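PDB 3B40: probable dipeptidase from Pseudomonas aeruginosa, which probably hydrolyses dipeptides as a metal-dependent hydrolase of the membrane dipeptidase family, peptidase family M19. Local coordinates for residues V113-L125 with N399-A411. The protein carries 11 engineered substitutions. Numbering follows the deposited sequence.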
# COMPACT_ATOMS: atom_id res chain seq x y z
N VAL A 113 -9.73 17.35 -10.85
CA VAL A 113 -8.98 16.08 -10.85
C VAL A 113 -8.35 15.80 -12.20
O VAL A 113 -8.97 16.04 -13.23
CB VAL A 113 -9.90 14.86 -10.59
CG1 VAL A 113 -9.09 13.67 -10.13
CG2 VAL A 113 -10.99 15.19 -9.57
N GLY A 114 -7.12 15.27 -12.20
CA GLY A 114 -6.56 14.64 -13.39
C GLY A 114 -5.77 13.36 -13.08
O GLY A 114 -5.42 13.09 -11.94
N ILE A 115 -5.42 12.61 -14.12
CA ILE A 115 -4.50 11.48 -13.97
C ILE A 115 -3.13 11.88 -14.49
O ILE A 115 -3.01 12.41 -15.60
CB ILE A 115 -5.04 10.20 -14.66
CG1 ILE A 115 -6.38 9.79 -14.05
CG2 ILE A 115 -4.05 9.02 -14.51
CD1 ILE A 115 -7.15 8.69 -14.86
N ALA A 116 -2.10 11.68 -13.67
CA ALA A 116 -0.70 11.92 -14.05
C ALA A 116 -0.06 10.69 -14.71
O ALA A 116 -0.05 9.60 -14.13
CB ALA A 116 0.08 12.30 -12.81
N TYR A 117 0.45 10.88 -15.92
CA TYR A 117 1.13 9.82 -16.66
C TYR A 117 2.65 9.91 -16.54
O TYR A 117 3.35 9.05 -17.08
CB TYR A 117 0.67 9.78 -18.13
CG TYR A 117 -0.83 9.66 -18.23
CD1 TYR A 117 -1.46 8.45 -17.94
CD2 TYR A 117 -1.62 10.76 -18.54
CE1 TYR A 117 -2.84 8.33 -17.99
CE2 TYR A 117 -3.02 10.65 -18.60
CZ TYR A 117 -3.61 9.43 -18.32
OH TYR A 117 -4.97 9.27 -18.37
N SER A 118 3.14 10.90 -15.79
CA SER A 118 4.57 11.10 -15.53
C SER A 118 4.76 12.06 -14.34
O SER A 118 3.82 12.75 -13.94
CB SER A 118 5.23 11.71 -16.77
OG SER A 118 4.68 12.99 -17.03
N PRO A 119 5.98 12.11 -13.78
CA PRO A 119 6.19 13.09 -12.71
C PRO A 119 5.95 14.54 -13.20
O PRO A 119 5.44 15.36 -12.43
CB PRO A 119 7.63 12.83 -12.26
CG PRO A 119 8.24 11.97 -13.31
CD PRO A 119 7.17 11.29 -14.04
N GLU A 120 6.22 14.80 -14.48
CA GLU A 120 5.89 16.11 -15.10
C GLU A 120 4.41 16.44 -15.02
O GLU A 120 4.05 17.54 -14.57
CB GLU A 120 6.35 16.18 -16.56
CG GLU A 120 7.89 16.19 -16.72
CD GLU A 120 8.60 14.89 -16.25
OE1 GLU A 120 8.16 13.75 -16.56
OE2 GLU A 120 9.64 15.04 -15.56
N ASP A 121 3.56 15.51 -15.44
CA ASP A 121 2.11 15.70 -15.36
C ASP A 121 1.71 15.96 -13.93
O ASP A 121 0.87 16.82 -13.66
CB ASP A 121 1.34 14.45 -15.81
CG ASP A 121 1.43 14.20 -17.29
OD1 ASP A 121 1.86 15.09 -18.05
OD2 ASP A 121 1.04 13.07 -17.69
N PHE A 122 2.27 15.18 -13.00
CA PHE A 122 1.92 15.34 -11.58
C PHE A 122 2.17 16.79 -11.14
O PHE A 122 1.29 17.41 -10.54
CB PHE A 122 2.71 14.34 -10.69
CG PHE A 122 2.22 14.28 -9.27
CD1 PHE A 122 1.35 13.26 -8.87
CD2 PHE A 122 2.60 15.24 -8.33
CE1 PHE A 122 0.87 13.20 -7.56
CE2 PHE A 122 2.11 15.19 -7.03
CZ PHE A 122 1.26 14.15 -6.64
N ARG A 123 3.35 17.32 -11.47
CA ARG A 123 3.73 18.70 -11.09
C ARG A 123 2.81 19.74 -11.74
O ARG A 123 2.37 20.68 -11.09
CB ARG A 123 5.20 18.99 -11.39
CG ARG A 123 6.17 18.24 -10.48
CD ARG A 123 7.60 18.74 -10.57
NE ARG A 123 8.48 17.60 -10.81
CZ ARG A 123 9.17 16.94 -9.87
NH1 ARG A 123 9.15 17.32 -8.59
NH2 ARG A 123 9.91 15.89 -10.25
N ARG A 124 2.54 19.55 -13.03
CA ARG A 124 1.58 20.37 -13.77
C ARG A 124 0.18 20.37 -13.16
O ARG A 124 -0.38 21.45 -12.89
CB ARG A 124 1.51 19.91 -15.23
CG ARG A 124 0.60 20.74 -16.11
CD ARG A 124 0.57 20.20 -17.52
NE ARG A 124 0.27 18.76 -17.58
CZ ARG A 124 -0.95 18.24 -17.50
NH1 ARG A 124 -2.02 19.02 -17.35
NH2 ARG A 124 -1.13 16.93 -17.58
N LEU A 125 -0.40 19.19 -12.96
CA LEU A 125 -1.75 19.07 -12.37
C LEU A 125 -1.79 19.76 -11.02
O LEU A 125 -2.74 20.49 -10.72
CB LEU A 125 -2.20 17.61 -12.23
CG LEU A 125 -2.54 16.79 -13.49
CD1 LEU A 125 -2.55 15.26 -13.17
CD2 LEU A 125 -3.86 17.24 -14.09
N ASN A 399 11.07 12.29 -3.50
CA ASN A 399 11.84 11.07 -3.77
C ASN A 399 11.12 10.17 -4.75
O ASN A 399 11.73 9.65 -5.71
CB ASN A 399 12.08 10.32 -2.46
CG ASN A 399 13.03 11.04 -1.53
OD1 ASN A 399 13.93 11.76 -1.98
ND2 ASN A 399 12.88 10.81 -0.21
N PHE A 400 9.82 9.98 -4.51
CA PHE A 400 8.99 9.18 -5.43
C PHE A 400 9.02 9.74 -6.84
O PHE A 400 9.15 8.98 -7.80
CB PHE A 400 7.53 9.03 -4.94
CG PHE A 400 6.67 8.16 -5.86
CD1 PHE A 400 6.49 6.80 -5.59
CD2 PHE A 400 6.04 8.70 -6.97
CE1 PHE A 400 5.69 6.01 -6.41
CE2 PHE A 400 5.25 7.90 -7.82
CZ PHE A 400 5.07 6.57 -7.52
N LEU A 401 8.86 11.05 -6.98
CA LEU A 401 8.85 11.68 -8.30
C LEU A 401 10.20 11.52 -9.02
O LEU A 401 10.21 11.31 -10.22
CB LEU A 401 8.49 13.16 -8.17
CG LEU A 401 7.08 13.51 -7.66
CD1 LEU A 401 6.91 15.02 -7.49
CD2 LEU A 401 5.99 12.96 -8.60
N ARG A 402 11.32 11.60 -8.29
CA ARG A 402 12.67 11.37 -8.90
C ARG A 402 12.74 9.94 -9.44
O ARG A 402 13.10 9.70 -10.61
CB ARG A 402 13.79 11.56 -7.87
CG ARG A 402 15.26 11.30 -8.40
CD ARG A 402 16.23 10.96 -7.25
NE ARG A 402 15.94 9.65 -6.64
CZ ARG A 402 15.61 9.43 -5.36
NH1 ARG A 402 15.38 8.19 -4.94
NH2 ARG A 402 15.50 10.44 -4.49
N ALA A 403 12.43 8.99 -8.57
CA ALA A 403 12.52 7.57 -8.95
C ALA A 403 11.59 7.27 -10.14
O ALA A 403 11.96 6.53 -11.05
CB ALA A 403 12.16 6.68 -7.76
N TRP A 404 10.39 7.84 -10.12
CA TRP A 404 9.45 7.67 -11.22
C TRP A 404 10.06 8.17 -12.51
O TRP A 404 9.93 7.52 -13.56
CB TRP A 404 8.12 8.39 -10.91
CG TRP A 404 6.96 8.21 -11.85
CD1 TRP A 404 6.86 7.36 -12.93
CD2 TRP A 404 5.69 8.90 -11.77
NE1 TRP A 404 5.63 7.50 -13.53
CE2 TRP A 404 4.89 8.43 -12.84
CE3 TRP A 404 5.18 9.87 -10.91
CZ2 TRP A 404 3.60 8.90 -13.07
CZ3 TRP A 404 3.86 10.35 -11.14
CH2 TRP A 404 3.10 9.87 -12.22
N GLY A 405 10.71 9.33 -12.47
CA GLY A 405 11.34 9.85 -13.67
C GLY A 405 12.41 8.91 -14.20
O GLY A 405 12.50 8.71 -15.42
N GLU A 406 13.22 8.34 -13.29
CA GLU A 406 14.31 7.42 -13.69
C GLU A 406 13.80 6.12 -14.31
O GLU A 406 14.31 5.66 -15.34
CB GLU A 406 15.25 7.15 -12.50
CG GLU A 406 16.18 8.30 -12.22
CD GLU A 406 17.02 8.69 -13.46
OE1 GLU A 406 17.66 7.77 -14.05
OE2 GLU A 406 17.00 9.90 -13.84
N VAL A 407 12.78 5.53 -13.69
CA VAL A 407 12.02 4.43 -14.29
C VAL A 407 11.55 4.68 -15.75
O VAL A 407 11.76 3.85 -16.64
CB VAL A 407 10.78 4.07 -13.42
CG1 VAL A 407 9.87 3.10 -14.18
CG2 VAL A 407 11.21 3.52 -12.12
N GLN A 408 10.87 5.80 -15.98
CA GLN A 408 10.45 6.13 -17.35
C GLN A 408 11.63 6.32 -18.33
O GLN A 408 11.52 6.00 -19.50
CB GLN A 408 9.51 7.34 -17.35
CG GLN A 408 8.19 7.04 -16.61
CD GLN A 408 7.16 8.11 -16.82
OE1 GLN A 408 7.47 9.31 -16.77
NE2 GLN A 408 5.92 7.68 -17.08
N LYS A 409 12.76 6.83 -17.83
CA LYS A 409 13.98 6.97 -18.66
C LYS A 409 14.54 5.63 -19.13
O LYS A 409 15.08 5.54 -20.24
CB LYS A 409 15.07 7.73 -17.90
CG LYS A 409 15.04 9.21 -18.17
CD LYS A 409 16.46 9.78 -18.10
CE LYS A 409 16.81 10.28 -16.70
NZ LYS A 409 16.07 11.53 -16.35
N ARG A 410 14.38 4.60 -18.30
CA ARG A 410 14.84 3.25 -18.63
C ARG A 410 13.85 2.44 -19.52
O ARG A 410 14.12 1.29 -19.84
CB ARG A 410 15.11 2.46 -17.35
CG ARG A 410 15.84 3.24 -16.27
CD ARG A 410 17.26 2.88 -16.12
NE ARG A 410 17.97 3.95 -15.43
CZ ARG A 410 18.33 3.97 -14.14
NH1 ARG A 410 18.11 2.95 -13.31
NH2 ARG A 410 18.97 5.05 -13.70
N ALA A 411 12.72 3.03 -19.92
CA ALA A 411 11.77 2.36 -20.83
C ALA A 411 12.44 1.92 -22.15
O ALA A 411 13.37 2.59 -22.61
CB ALA A 411 10.60 3.25 -21.13
O HOH W 1 9.34 11.11 -16.91
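Two donors grip the carbonyl oxygen of Tyr117. Gln408 NE2 reaches Tyr117 O at 2.9 Å, lying in the carbonyl plane with an N-H...O angle of 155°, and Arg159 NE supplies the second bond. The Gln408 amide turns its oxygen, OE1, to a water that donates to it and to Glu120 OE1, so both ends of the Gln408 head are tied to the 113-125 segment; Gln408 OE1 also lies 3.4 Å from Pro119 CD. That proline is the knob of the contact, seated among Leu401, Trp404, Gly405 and Gln408. Pro119 CD lies over the face of the five-membered ring of Trp404, 3.7 Å from its centroid and 14° off the normal, a CH-pi contact. The six-membered half of the indole runs on under the Ser118 backbone, and Ala116 O meets the ring edge in its plane, 3.7 Å from Trp404 CH2. Trp404 also touches Val134 of strand 131-138, which pairs with strand 113-115. In this TIM-barrel-clan fold the last helix, 389-409, thus packs on the turn leading from strand 113-115 into helix 119-127; the axes of the two short helical segments approach to 10.2 Å, their N-to-C directions 140° apart. Ser118 N-caps helix 119-127, its OG accepting from Asp121 N. Farther along, Leu401 splits its methyls: CD2 lies 4.1 Å from Phe122 CG, while CD1 sits over one face of the Arg123 guanidinium, 3.4 Å from Arg123 NH1.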